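Local coordinates for CsuC (Acinetobacter baumannii, PDB 6FJY), which serves as the chaperone of archaic Csu pili, holding the tip adhesin subunit CsuE in a pre-assembly complex, consistent with donor-strand complementation of the subunit's Ig-like fold, at residues 8-13 with 118-123; 18-23 with 69-74; 34-39 with 89-94; 125-130 with 169-174; 150-155 with 162-167. All blocks are in the same frame, centred on the assembly; numbering follows the deposited sequence.

Interaction 1 of 5, residues 8-13 with 118-123; sequences IYPKIE and IPLFAY
P10 lies at about a right angle to both I118 and L120: its ring CD is 3.5 Å from I118 CG2, and its CG is 3.6 Å from L120 CD1. Next to it, Y9 crosses P119 obliquely and offers the edge of its ring, CD1 to P119 CG at 3.5 Å. At the far end the E13 carboxylate runs alongside the Y123 ring, the planes 12° apart; S129 holds that carboxylate, and E85 takes the tyrosine OH. The ring edge of Y123 faces the carbonyl of I12. Between these ends the backbones pair in parallel. I12 N reaches F121 O at 2.9 Å, and Y123 N meets I12 O at 3.1 Å, nearly along the C=O axis, whereas F121 N to P10 O is weak. This parallel pairing belongs to the Ig-like N-terminal domain of PapD-type chaperones. The other edge of 118-123 is bonded to strand 85-95, L120 and F121 pack on strand 31-41, and I118 and P119 meet aromatic side chains of the partner protein chain.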
# COMPACT_ATOMS: atom_id res chain seq x y z
N ILE A 8 -1.37 2.56 0.23
CA ILE A 8 -1.93 3.60 1.10
C ILE A 8 -1.20 3.71 2.45
O ILE A 8 -1.54 4.59 3.25
CB ILE A 8 -3.44 3.35 1.30
CG1 ILE A 8 -3.68 1.92 1.74
CG2 ILE A 8 -4.22 3.63 -0.00
CD1 ILE A 8 -5.15 1.59 1.87
N TYR A 9 -0.21 2.85 2.71
CA TYR A 9 0.68 2.98 3.87
C TYR A 9 2.12 2.96 3.39
O TYR A 9 2.88 2.05 3.73
CB TYR A 9 0.44 1.88 4.90
CG TYR A 9 -0.95 1.86 5.49
CD1 TYR A 9 -1.44 2.93 6.22
CD2 TYR A 9 -1.79 0.77 5.30
CE1 TYR A 9 -2.72 2.91 6.77
CE2 TYR A 9 -3.06 0.75 5.84
CZ TYR A 9 -3.52 1.82 6.57
OH TYR A 9 -4.79 1.78 7.09
N PRO A 10 2.54 3.95 2.60
CA PRO A 10 3.91 3.96 2.09
C PRO A 10 4.91 4.43 3.14
O PRO A 10 4.57 5.07 4.14
CB PRO A 10 3.83 4.94 0.92
CG PRO A 10 2.80 5.93 1.37
CD PRO A 10 1.78 5.12 2.14
N LYS A 11 6.17 4.08 2.89
CA LYS A 11 7.28 4.47 3.75
C LYS A 11 8.57 4.43 2.94
O LYS A 11 8.67 3.74 1.93
CB LYS A 11 7.42 3.60 5.01
CG LYS A 11 6.85 2.18 4.94
CD LYS A 11 7.60 1.25 4.03
CE LYS A 11 6.84 -0.08 3.89
NZ LYS A 11 7.48 -1.08 2.97
N ILE A 12 9.54 5.21 3.41
CA ILE A 12 10.87 5.33 2.81
C ILE A 12 11.87 4.90 3.88
O ILE A 12 12.03 5.58 4.90
CB ILE A 12 11.15 6.76 2.34
CG1 ILE A 12 9.93 7.32 1.60
CG2 ILE A 12 12.40 6.80 1.45
CD1 ILE A 12 10.13 8.73 1.05
N GLU A 13 12.54 3.77 3.66
CA GLU A 13 13.47 3.26 4.66
C GLU A 13 14.74 4.10 4.69
O GLU A 13 14.98 4.97 3.83
CB GLU A 13 13.79 1.79 4.39
CG GLU A 13 12.55 0.88 4.32
CD GLU A 13 11.90 0.63 5.65
OE1 GLU A 13 12.46 1.04 6.69
OE2 GLU A 13 10.81 0.02 5.66
N ILE A 118 -3.16 10.11 2.93
CA ILE A 118 -2.42 8.87 3.03
C ILE A 118 -1.24 9.07 3.98
O ILE A 118 -0.46 10.02 3.80
CB ILE A 118 -1.93 8.38 1.66
CG1 ILE A 118 -3.12 7.78 0.88
CG2 ILE A 118 -0.79 7.40 1.80
CD1 ILE A 118 -2.80 7.48 -0.57
N PRO A 119 -1.06 8.23 5.00
CA PRO A 119 0.07 8.40 5.91
C PRO A 119 1.37 7.96 5.27
O PRO A 119 1.45 6.90 4.64
CB PRO A 119 -0.30 7.50 7.09
CG PRO A 119 -1.07 6.37 6.43
CD PRO A 119 -1.85 7.02 5.33
N LEU A 120 2.40 8.76 5.47
CA LEU A 120 3.71 8.51 4.88
C LEU A 120 4.78 8.68 5.94
O LEU A 120 4.77 9.67 6.68
CB LEU A 120 3.95 9.48 3.73
CG LEU A 120 5.33 9.40 3.10
CD1 LEU A 120 5.54 8.03 2.39
CD2 LEU A 120 5.51 10.55 2.18
N PHE A 121 5.67 7.69 6.06
CA PHE A 121 6.73 7.74 7.05
C PHE A 121 8.09 7.54 6.41
O PHE A 121 8.29 6.61 5.62
CB PHE A 121 6.53 6.69 8.14
CG PHE A 121 5.27 6.87 8.90
CD1 PHE A 121 5.18 7.81 9.90
CD2 PHE A 121 4.16 6.08 8.63
CE1 PHE A 121 4.01 7.99 10.63
CE2 PHE A 121 2.98 6.26 9.34
CZ PHE A 121 2.91 7.21 10.35
N ALA A 122 9.05 8.37 6.81
CA ALA A 122 10.43 8.25 6.36
C ALA A 122 11.37 8.12 7.56
O ALA A 122 11.11 8.67 8.64
CB ALA A 122 10.82 9.44 5.47
N TYR A 123 12.45 7.38 7.37
CA TYR A 123 13.28 6.91 8.47
C TYR A 123 14.72 7.39 8.31
O TYR A 123 15.30 7.28 7.23
CB TYR A 123 13.23 5.38 8.58
CG TYR A 123 11.85 4.93 8.98
CD1 TYR A 123 11.49 4.89 10.32
CD2 TYR A 123 10.89 4.60 8.02
CE1 TYR A 123 10.21 4.50 10.69
CE2 TYR A 123 9.61 4.21 8.38
CZ TYR A 123 9.27 4.18 9.71
OH TYR A 123 8.01 3.81 10.10

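Interaction 2 of 5, residues 18-23 with 69-74; sequences ATAVWL and KHMLRL
K69 opens the walk with a fully extended side chain laid over one face of the W22 indole. Its CE is 4.1 Å from the centroid of the six-membered ring, and NZ, 4.8 Å from that centroid and 14° off the normal, makes a cation-pi contact. H70 crosses to the face shared with L23, and its backbone is gripped twice: H70 N to L23 O at 2.8 Å, and L23 N to H70 O nearly along the C=O axis. Its imidazole turns to E68. M71, with CG anti to the backbone N (chi1 -174°), sets CG over the opposite face of the indole, 4.0 Å from the same centroid, so the ring is sandwiched between the methylenes of K69 and M71. The sulfur stands obliquely to that ring, a Met-aromatic contact, while M71 CG touches A20 CB at 3.5 Å. The pairing is a regular antiparallel ladder in the N-terminal Ig-like domain, and L72 belongs to its buried face: L72 N reaches V21 O at 2.6 Å. R73 pairs with A20 on the outer face, and M71 CE lies over one face of the R73 guanidinium. L74 then bonds T19 in both directions, L74 N to T19 O at 2.9 Å, while its CD1 meets V21 CG2.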
# COMPACT_ATOMS: atom_id res chain seq x y z
N ALA A 18 14.07 6.97 -2.11
CA ALA A 18 12.72 7.26 -2.55
C ALA A 18 11.88 5.99 -2.51
O ALA A 18 12.41 4.87 -2.42
CB ALA A 18 12.71 7.89 -3.95
N THR A 19 10.57 6.17 -2.57
CA THR A 19 9.62 5.09 -2.77
C THR A 19 8.60 5.51 -3.81
O THR A 19 8.53 6.67 -4.21
CB THR A 19 8.90 4.70 -1.47
OG1 THR A 19 8.17 3.49 -1.67
CG2 THR A 19 7.94 5.79 -1.05
N ALA A 20 7.78 4.55 -4.24
CA ALA A 20 6.83 4.76 -5.32
C ALA A 20 5.41 4.45 -4.86
O ALA A 20 5.19 3.54 -4.06
CB ALA A 20 7.18 3.88 -6.54
N VAL A 21 4.47 5.22 -5.38
CA VAL A 21 3.04 4.97 -5.23
C VAL A 21 2.45 4.93 -6.63
O VAL A 21 2.81 5.75 -7.48
CB VAL A 21 2.34 6.03 -4.36
CG1 VAL A 21 0.83 5.82 -4.40
CG2 VAL A 21 2.83 5.95 -2.90
N TRP A 22 1.60 3.94 -6.88
CA TRP A 22 1.03 3.75 -8.21
C TRP A 22 -0.33 4.42 -8.31
O TRP A 22 -1.13 4.37 -7.37
CB TRP A 22 0.94 2.26 -8.54
CG TRP A 22 2.28 1.65 -8.64
CD1 TRP A 22 2.86 0.80 -7.75
CD2 TRP A 22 3.24 1.84 -9.69
NE1 TRP A 22 4.12 0.45 -8.18
CE2 TRP A 22 4.37 1.08 -9.37
CE3 TRP A 22 3.24 2.58 -10.88
CZ2 TRP A 22 5.50 1.03 -10.18
CZ3 TRP A 22 4.36 2.52 -11.69
CH2 TRP A 22 5.48 1.77 -11.33
N LEU A 23 -0.56 5.07 -9.44
CA LEU A 23 -1.83 5.70 -9.77
C LEU A 23 -2.34 5.03 -11.04
O LEU A 23 -1.70 5.14 -12.09
CB LEU A 23 -1.63 7.19 -10.02
CG LEU A 23 -1.23 7.98 -8.77
CD1 LEU A 23 -1.06 9.46 -9.09
CD2 LEU A 23 -2.21 7.75 -7.63
N LYS A 69 -1.32 3.89 -16.14
CA LYS A 69 -0.70 3.58 -14.86
C LYS A 69 0.52 4.49 -14.73
O LYS A 69 1.46 4.39 -15.52
CB LYS A 69 -0.32 2.10 -14.78
CG LYS A 69 0.26 1.66 -13.44
CD LYS A 69 0.56 0.18 -13.45
CE LYS A 69 1.24 -0.26 -12.16
NZ LYS A 69 1.57 -1.74 -12.19
N HIS A 70 0.47 5.40 -13.77
CA HIS A 70 1.57 6.32 -13.54
C HIS A 70 2.24 5.99 -12.21
O HIS A 70 1.59 5.51 -11.27
CB HIS A 70 1.11 7.78 -13.52
CG HIS A 70 0.58 8.28 -14.83
ND1 HIS A 70 0.81 9.57 -15.27
CD2 HIS A 70 -0.18 7.69 -15.78
CE1 HIS A 70 0.24 9.74 -16.45
NE2 HIS A 70 -0.36 8.61 -16.79
N MET A 71 3.54 6.24 -12.13
CA MET A 71 4.24 6.13 -10.86
C MET A 71 4.32 7.51 -10.23
O MET A 71 4.55 8.51 -10.92
CB MET A 71 5.63 5.51 -11.03
CG MET A 71 6.35 5.22 -9.72
SD MET A 71 8.02 4.66 -9.98
CE MET A 71 8.71 6.18 -10.31
N LEU A 72 4.04 7.56 -8.93
CA LEU A 72 4.25 8.74 -8.11
C LEU A 72 5.51 8.49 -7.29
O LEU A 72 5.53 7.63 -6.40
CB LEU A 72 3.04 9.00 -7.23
CG LEU A 72 3.19 9.98 -6.05
CD1 LEU A 72 3.67 11.37 -6.50
CD2 LEU A 72 1.87 10.08 -5.31
N ARG A 73 6.57 9.19 -7.65
CA ARG A 73 7.86 9.08 -6.99
C ARG A 73 7.89 10.02 -5.79
O ARG A 73 7.59 11.21 -5.92
CB ARG A 73 8.96 9.45 -7.98
CG ARG A 73 10.29 8.80 -7.78
CD ARG A 73 11.25 9.27 -8.85
NE ARG A 73 11.20 8.42 -10.04
CZ ARG A 73 11.81 7.24 -10.14
NH1 ARG A 73 12.50 6.76 -9.12
NH2 ARG A 73 11.71 6.55 -11.27
N LEU A 74 8.21 9.48 -4.62
CA LEU A 74 8.40 10.27 -3.41
C LEU A 74 9.87 10.19 -3.02
O LEU A 74 10.34 9.15 -2.56
CB LEU A 74 7.51 9.77 -2.27
CG LEU A 74 6.03 9.65 -2.62
CD1 LEU A 74 5.27 9.09 -1.46
CD2 LEU A 74 5.51 11.03 -2.99

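Interaction 3 of 5, residues 34-39 with 89-94; sequences QIRVFK and RLIVDE
Six backbone hydrogen bonds, two in each of the pairs Q34-D93, R36-I91 and F38-R89, zip these antiparallel strands together. On the face that carries Q34, R36 and F38, R36 NH2 forms a salt bridge to D93 OD2 at 3.3 Å, its hydrogen bond weak and the guanidinium and carboxylate planes 48° apart. A water in the guanidinium plane completes the link, accepting from R36 NE at 2.6 Å and donating to D93 OD2 at 2.9 Å and, at 3.2 Å, to I91 O. F38 sets CE2 over one guanidinium face and crosses I91 at about a right angle, CD2 to I91 CG1 at 3.8 Å. On the reverse face I35 and L90 lie side by side, I35 CG2 to L90 CD1 at 3.6 Å. R89 turns to S117 and W40, and salt-bridges the backbone of the neighbouring protein chain, probably its terminal carboxylate. Strand 109-123 flanks 89-94, while L72 of strand 69-76 packs on I35 and L90 from the opposing sheet of the Ig-like sandwich.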
# COMPACT_ATOMS: atom_id res chain seq x y z
N GLN A 34 -3.75 15.89 -8.57
CA GLN A 34 -2.76 16.75 -7.93
C GLN A 34 -2.21 16.01 -6.73
O GLN A 34 -2.95 15.30 -6.03
CB GLN A 34 -3.36 18.08 -7.48
CG GLN A 34 -2.34 19.03 -6.87
CD GLN A 34 -2.97 20.15 -6.07
OE1 GLN A 34 -4.18 20.16 -5.82
NE2 GLN A 34 -2.15 21.11 -5.64
N ILE A 35 -0.90 16.12 -6.52
CA ILE A 35 -0.19 15.43 -5.45
C ILE A 35 0.58 16.45 -4.64
O ILE A 35 1.33 17.26 -5.19
CB ILE A 35 0.77 14.37 -6.02
CG1 ILE A 35 0.01 13.37 -6.90
CG2 ILE A 35 1.42 13.61 -4.90
CD1 ILE A 35 0.03 13.73 -8.38
N ARG A 36 0.37 16.45 -3.32
CA ARG A 36 1.15 17.27 -2.40
C ARG A 36 1.57 16.42 -1.20
O ARG A 36 0.92 15.43 -0.87
CB ARG A 36 0.35 18.49 -1.92
CG ARG A 36 0.15 19.57 -2.99
CD ARG A 36 -0.81 20.63 -2.52
NE ARG A 36 -2.17 20.11 -2.37
CZ ARG A 36 -3.18 20.80 -1.85
NH1 ARG A 36 -3.00 22.04 -1.43
NH2 ARG A 36 -4.38 20.24 -1.76
N VAL A 37 2.68 16.80 -0.57
CA VAL A 37 3.14 16.09 0.62
C VAL A 37 3.35 17.11 1.73
O VAL A 37 4.12 18.06 1.57
CB VAL A 37 4.41 15.26 0.38
CG1 VAL A 37 4.84 14.53 1.66
CG2 VAL A 37 4.18 14.27 -0.74
N PHE A 38 2.70 16.90 2.86
CA PHE A 38 2.75 17.79 4.00
C PHE A 38 3.46 17.11 5.15
O PHE A 38 3.39 15.89 5.32
CB PHE A 38 1.34 18.20 4.44
CG PHE A 38 0.61 19.05 3.43
CD1 PHE A 38 0.73 20.43 3.45
CD2 PHE A 38 -0.17 18.47 2.44
CE1 PHE A 38 0.07 21.21 2.52
CE2 PHE A 38 -0.84 19.24 1.52
CZ PHE A 38 -0.72 20.61 1.55
N LYS A 39 4.17 17.91 5.94
CA LYS A 39 4.76 17.42 7.17
C LYS A 39 3.67 17.35 8.23
O LYS A 39 2.78 18.21 8.28
CB LYS A 39 5.90 18.31 7.63
CG LYS A 39 6.89 17.62 8.55
CD LYS A 39 8.21 18.38 8.60
CE LYS A 39 9.27 17.64 9.41
NZ LYS A 39 10.58 18.37 9.41
N ARG A 89 1.91 13.54 5.44
CA ARG A 89 0.63 13.15 4.85
C ARG A 89 0.77 13.34 3.35
O ARG A 89 1.13 14.43 2.90
CB ARG A 89 -0.54 13.98 5.36
CG ARG A 89 -0.82 13.90 6.87
CD ARG A 89 -1.26 12.54 7.39
NE ARG A 89 -2.51 12.07 6.82
CZ ARG A 89 -3.21 11.06 7.31
NH1 ARG A 89 -2.79 10.41 8.39
NH2 ARG A 89 -4.33 10.69 6.71
N LEU A 90 0.53 12.27 2.60
CA LEU A 90 0.40 12.34 1.15
C LEU A 90 -1.04 12.70 0.82
O LEU A 90 -1.97 12.03 1.29
CB LEU A 90 0.79 11.01 0.52
CG LEU A 90 0.45 10.82 -0.95
CD1 LEU A 90 1.13 11.86 -1.79
CD2 LEU A 90 0.80 9.42 -1.43
N ILE A 91 -1.24 13.78 0.05
CA ILE A 91 -2.57 14.25 -0.32
C ILE A 91 -2.68 14.24 -1.84
O ILE A 91 -2.01 15.02 -2.53
CB ILE A 91 -2.87 15.65 0.22
CG1 ILE A 91 -2.72 15.72 1.74
CG2 ILE A 91 -4.30 16.03 -0.16
CD1 ILE A 91 -3.71 14.89 2.48
N VAL A 92 -3.55 13.38 -2.36
CA VAL A 92 -3.80 13.35 -3.80
C VAL A 92 -5.28 13.60 -4.07
O VAL A 92 -6.16 12.95 -3.48
CB VAL A 92 -3.29 12.06 -4.47
CG1 VAL A 92 -2.58 11.14 -3.47
CG2 VAL A 92 -4.36 11.38 -5.29
N ASP A 93 -5.54 14.60 -4.91
CA ASP A 93 -6.87 15.06 -5.25
C ASP A 93 -7.24 14.54 -6.64
O ASP A 93 -6.54 14.84 -7.62
CB ASP A 93 -6.90 16.59 -5.21
CG ASP A 93 -6.88 17.13 -3.80
OD1 ASP A 93 -7.82 16.82 -3.05
OD2 ASP A 93 -5.93 17.86 -3.45
N GLU A 94 -8.33 13.77 -6.73
CA GLU A 94 -8.72 13.07 -7.95
C GLU A 94 -9.97 13.71 -8.54
O GLU A 94 -11.03 13.71 -7.90
CB GLU A 94 -8.98 11.58 -7.66
CG GLU A 94 -9.26 10.70 -8.90
CD GLU A 94 -10.76 10.45 -9.13
OE1 GLU A 94 -11.58 11.01 -8.38
OE2 GLU A 94 -11.11 9.71 -10.07
O HOH W 1 -3.01 17.91 -3.55

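Interaction 4 of 5, residues 125-130 with 169-174; sequences KGIGSG and GQKFAR
K171 and I127 carry the close-packed part of this contact, which buries just 168 Å² between a loop and a segment that is loop up to F172. The lysine leaves its backbone with CG anti to the carbonyl carbon (chi1 -71°), then bends at chi3 and chi4, so that its methylenes curl over two carbonyls of the 125-130 loop. CE is 3.2 Å from G128 O and 3.6 Å from S129 O. I127, on the 125-130 loop, answers with its CD1: CG1 stands anti to the backbone N (chi1 -173°), which sends CD1 against Q170, 3.7 Å from its backbone O and 3.8 Å from its CB, with I127 and Q170 crossing at about a right angle. K171 CG lies 4.1 Å from the same methyl.

Beyond this patch the segments part. K125 is exposed and reaches none of 169-174, while A173 and R174 run off toward strand 195-197 and the Y9 ring. G128 N bonds to N139 and Q170 OE1 to N200, whereas F172 N bonds to E85 across the junction between the N-terminal Ig-like domain and the second domain, where the contact sits. None of its contacts is a hydrogen bond; they are van der Waals packing. NZ of K171 is hydrogen-bonded elsewhere, and the carbonyls facing the polarised CE probably add a mild, secondary electrostatic attraction.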
# COMPACT_ATOMS: atom_id res chain seq x y z
N LYS A 125 18.75 7.05 9.96
CA LYS A 125 19.62 5.90 10.12
C LYS A 125 19.33 5.17 11.42
O LYS A 125 19.08 5.79 12.45
CB LYS A 125 21.08 6.35 10.09
CG LYS A 125 21.49 7.04 8.80
CD LYS A 125 21.12 6.20 7.58
CE LYS A 125 21.92 4.90 7.53
NZ LYS A 125 21.55 4.08 6.34
N GLY A 126 19.37 3.84 11.37
CA GLY A 126 19.25 3.05 12.57
C GLY A 126 17.83 2.76 13.01
O GLY A 126 17.64 2.29 14.15
N ILE A 127 16.84 3.06 12.18
CA ILE A 127 15.43 2.82 12.49
C ILE A 127 14.68 2.63 11.19
O ILE A 127 15.02 3.23 10.16
CB ILE A 127 14.86 3.98 13.33
CG1 ILE A 127 13.44 3.67 13.82
CG2 ILE A 127 14.88 5.28 12.52
CD1 ILE A 127 12.92 4.70 14.82
N GLY A 128 13.66 1.76 11.21
CA GLY A 128 12.90 1.43 10.02
C GLY A 128 11.42 1.25 10.31
O GLY A 128 10.95 1.43 11.44
N SER A 129 10.69 0.89 9.25
CA SER A 129 9.24 0.67 9.33
C SER A 129 8.92 -0.61 10.09
O SER A 129 7.85 -0.72 10.70
CB SER A 129 8.64 0.58 7.93
OG SER A 129 9.20 -0.52 7.20
N GLY A 130 9.79 -1.62 10.01
CA GLY A 130 9.52 -2.91 10.58
C GLY A 130 8.63 -3.81 9.74
O GLY A 130 8.31 -4.92 10.19
N GLY A 169 7.93 6.57 22.60
CA GLY A 169 8.75 5.80 21.69
C GLY A 169 9.09 6.56 20.42
O GLY A 169 8.55 7.62 20.13
N GLN A 170 10.01 5.98 19.65
CA GLN A 170 10.48 6.56 18.41
C GLN A 170 9.63 6.16 17.20
O GLN A 170 9.95 6.57 16.08
CB GLN A 170 11.94 6.16 18.16
CG GLN A 170 12.94 6.53 19.26
CD GLN A 170 13.39 8.00 19.22
OE1 GLN A 170 12.84 8.82 18.49
NE2 GLN A 170 14.43 8.31 19.98
N LYS A 171 8.58 5.35 17.39
CA LYS A 171 7.69 4.98 16.30
C LYS A 171 6.24 5.28 16.69
O LYS A 171 5.90 5.33 17.88
CB LYS A 171 7.80 3.51 15.90
CG LYS A 171 9.09 3.15 15.18
CD LYS A 171 9.01 1.77 14.56
CE LYS A 171 8.27 1.81 13.21
NZ LYS A 171 6.81 1.97 13.37
N PHE A 172 5.41 5.51 15.68
CA PHE A 172 4.01 5.84 15.88
C PHE A 172 3.20 4.62 16.31
O PHE A 172 3.58 3.47 16.10
CB PHE A 172 3.39 6.42 14.60
CG PHE A 172 3.25 5.40 13.48
CD1 PHE A 172 4.33 5.09 12.67
CD2 PHE A 172 2.04 4.75 13.27
CE1 PHE A 172 4.20 4.16 11.64
CE2 PHE A 172 1.91 3.81 12.24
CZ PHE A 172 2.99 3.51 11.42
N ALA A 173 2.04 4.91 16.90
CA ALA A 173 1.02 3.92 17.20
C ALA A 173 -0.24 4.28 16.42
O ALA A 173 -0.63 5.45 16.38
CB ALA A 173 0.71 3.88 18.70
N ARG A 174 -0.82 3.29 15.74
CA ARG A 174 -2.12 3.43 15.09
C ARG A 174 -3.10 2.59 15.91
O ARG A 174 -3.13 1.36 15.81
CB ARG A 174 -2.09 3.02 13.62
CG ARG A 174 -3.40 3.30 12.87
CD ARG A 174 -3.36 3.06 11.34
NE ARG A 174 -2.39 2.04 10.96
CZ ARG A 174 -1.32 2.26 10.20
NH1 ARG A 174 -1.06 3.47 9.73
NH2 ARG A 174 -0.49 1.27 9.93

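Interaction 5 of 5, residues 150-155 with 162-167; sequences QWSVRN and ELYLKN
Y164 leaves strand 162-167 with CG anti to its carbonyl carbon (chi1 -69°), and from there its ring lies along strand 150-154. CB rests 3.3 Å from S152 O and 3.6 Å from S152 OG; CG is 4.0 Å from the same carbonyl. CD1 follows at 3.7 Å from S152 O, and CE1 meets R154 O at 3.7 Å, so that the edge of the ring runs past the carbonyls of S152 and R154 on the partner strand. The Y164 side chain also packs on L45 and K204. The pair is an antiparallel beta hairpin of the second, Ig-like domain, extended on one side by strand 201-204 and on the other by strand 232-238. Its backbone bonds are paired: K166 N to Q150 O at 2.7 Å, and Y164 N to S152 O nearly along the C=O axis. On the opposite face L163 CD1 is wedged between W151 CE3, at 3.8 Å, and V153 CG2, while L165 CD1 touches W151 CB at 3.5 Å. The indole itself packs on I236 and K238 of strand 232-238.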
# COMPACT_ATOMS: atom_id res chain seq x y z
N GLN A 150 1.28 6.32 27.16
CA GLN A 150 0.73 6.66 28.46
C GLN A 150 -0.51 7.50 28.25
O GLN A 150 -0.66 8.18 27.23
CB GLN A 150 1.76 7.42 29.31
CG GLN A 150 2.71 6.53 30.06
CD GLN A 150 3.87 7.30 30.64
OE1 GLN A 150 3.79 8.51 30.84
NE2 GLN A 150 4.97 6.60 30.86
N TRP A 151 -1.43 7.42 29.20
CA TRP A 151 -2.67 8.16 29.16
C TRP A 151 -2.87 8.93 30.45
O TRP A 151 -2.19 8.70 31.46
CB TRP A 151 -3.88 7.24 28.89
CG TRP A 151 -4.24 6.35 30.04
CD1 TRP A 151 -3.71 5.13 30.33
CD2 TRP A 151 -5.25 6.59 31.02
NE1 TRP A 151 -4.32 4.60 31.43
CE2 TRP A 151 -5.27 5.48 31.88
CE3 TRP A 151 -6.14 7.64 31.26
CZ2 TRP A 151 -6.13 5.39 32.98
CZ3 TRP A 151 -6.99 7.56 32.35
CH2 TRP A 151 -6.98 6.44 33.19
N SER A 152 -3.80 9.88 30.40
CA SER A 152 -4.25 10.71 31.50
C SER A 152 -5.51 11.42 31.03
O SER A 152 -5.65 11.71 29.83
CB SER A 152 -3.19 11.72 31.95
OG SER A 152 -3.09 12.80 31.04
N VAL A 153 -6.41 11.70 31.96
CA VAL A 153 -7.67 12.36 31.67
C VAL A 153 -7.74 13.62 32.51
O VAL A 153 -7.72 13.56 33.74
CB VAL A 153 -8.88 11.46 31.95
CG1 VAL A 153 -10.17 12.26 31.80
CG2 VAL A 153 -8.90 10.26 31.02
N ARG A 154 -7.79 14.77 31.84
CA ARG A 154 -7.94 16.05 32.51
C ARG A 154 -9.06 16.80 31.81
O ARG A 154 -9.05 16.93 30.58
CB ARG A 154 -6.63 16.85 32.49
CG ARG A 154 -5.55 16.33 33.45
CD ARG A 154 -4.21 17.04 33.22
NE ARG A 154 -3.18 16.65 34.19
CZ ARG A 154 -2.30 15.67 34.01
NH1 ARG A 154 -2.31 14.96 32.89
NH2 ARG A 154 -1.41 15.40 34.95
N ASN A 155 -10.03 17.29 32.58
CA ASN A 155 -11.26 17.81 32.01
C ASN A 155 -11.44 19.28 32.34
O ASN A 155 -12.10 19.61 33.32
CB ASN A 155 -12.47 17.01 32.52
N GLU A 162 -11.45 15.14 28.16
CA GLU A 162 -10.56 14.84 27.05
C GLU A 162 -9.50 13.84 27.49
O GLU A 162 -8.85 14.02 28.52
CB GLU A 162 -9.89 16.12 26.53
CG GLU A 162 -10.81 17.08 25.79
CD GLU A 162 -10.07 18.29 25.25
OE1 GLU A 162 -8.98 18.61 25.78
OE2 GLU A 162 -10.55 18.92 24.28
N LEU A 163 -9.34 12.77 26.70
CA LEU A 163 -8.34 11.75 26.94
C LEU A 163 -7.04 12.16 26.29
O LEU A 163 -7.01 12.49 25.10
CB LEU A 163 -8.79 10.39 26.40
CG LEU A 163 -7.74 9.27 26.48
CD1 LEU A 163 -7.34 8.99 27.90
CD2 LEU A 163 -8.21 8.00 25.79
N TYR A 164 -5.95 12.11 27.05
CA TYR A 164 -4.62 12.46 26.57
C TYR A 164 -3.82 11.17 26.40
O TYR A 164 -3.77 10.35 27.32
CB TYR A 164 -3.90 13.40 27.54
CG TYR A 164 -4.47 14.81 27.65
CD1 TYR A 164 -5.70 15.05 28.25
CD2 TYR A 164 -3.75 15.90 27.18
CE1 TYR A 164 -6.20 16.34 28.36
CE2 TYR A 164 -4.24 17.18 27.29
CZ TYR A 164 -5.47 17.40 27.88
OH TYR A 164 -5.95 18.69 27.98
N LEU A 165 -3.19 11.01 25.24
CA LEU A 165 -2.31 9.88 24.96
C LEU A 165 -0.93 10.40 24.62
O LEU A 165 -0.79 11.29 23.77
CB LEU A 165 -2.86 9.03 23.82
CG LEU A 165 -3.64 7.76 24.17
CD1 LEU A 165 -4.37 7.92 25.48
CD2 LEU A 165 -4.63 7.43 23.06
N LYS A 166 0.09 9.86 25.27
CA LYS A 166 1.46 10.27 25.03
C LYS A 166 2.26 9.09 24.50
O LYS A 166 2.09 7.96 24.96
CB LYS A 166 2.13 10.83 26.30
CG LYS A 166 3.58 11.23 26.08
CD LYS A 166 4.25 11.74 27.35
CE LYS A 166 3.70 13.06 27.82
NZ LYS A 166 4.28 13.40 29.15
N ASN A 167 3.08 9.35 23.50
CA ASN A 167 3.99 8.36 22.94
C ASN A 167 5.42 8.80 23.25
O ASN A 167 5.86 9.85 22.78
CB ASN A 167 3.77 8.23 21.44
CG ASN A 167 4.41 6.99 20.87
OD1 ASN A 167 5.27 6.38 21.50
ND2 ASN A 167 3.99 6.62 19.66

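Overall arrangement
From the N terminus, interaction 1 opens first, at 8-13, and closes only at 118-123, so interactions 2 and 3 both fall within the loop it spans. Those two cross: 18-23, 34-39, 69-74 and 89-94 alternate along the chain, linking the two sheets of the N-terminal sandwich. Interaction 1 borders both: I118 O bonds to L90 N, and I12 packs on T19. Interaction 4 then opens at 125-130, meets interaction 1 through E13, S129, F121 and F172, and joins the domains. Interaction 5, the hairpin 150-155 with 162-167, lies within its loop and touches it at N167.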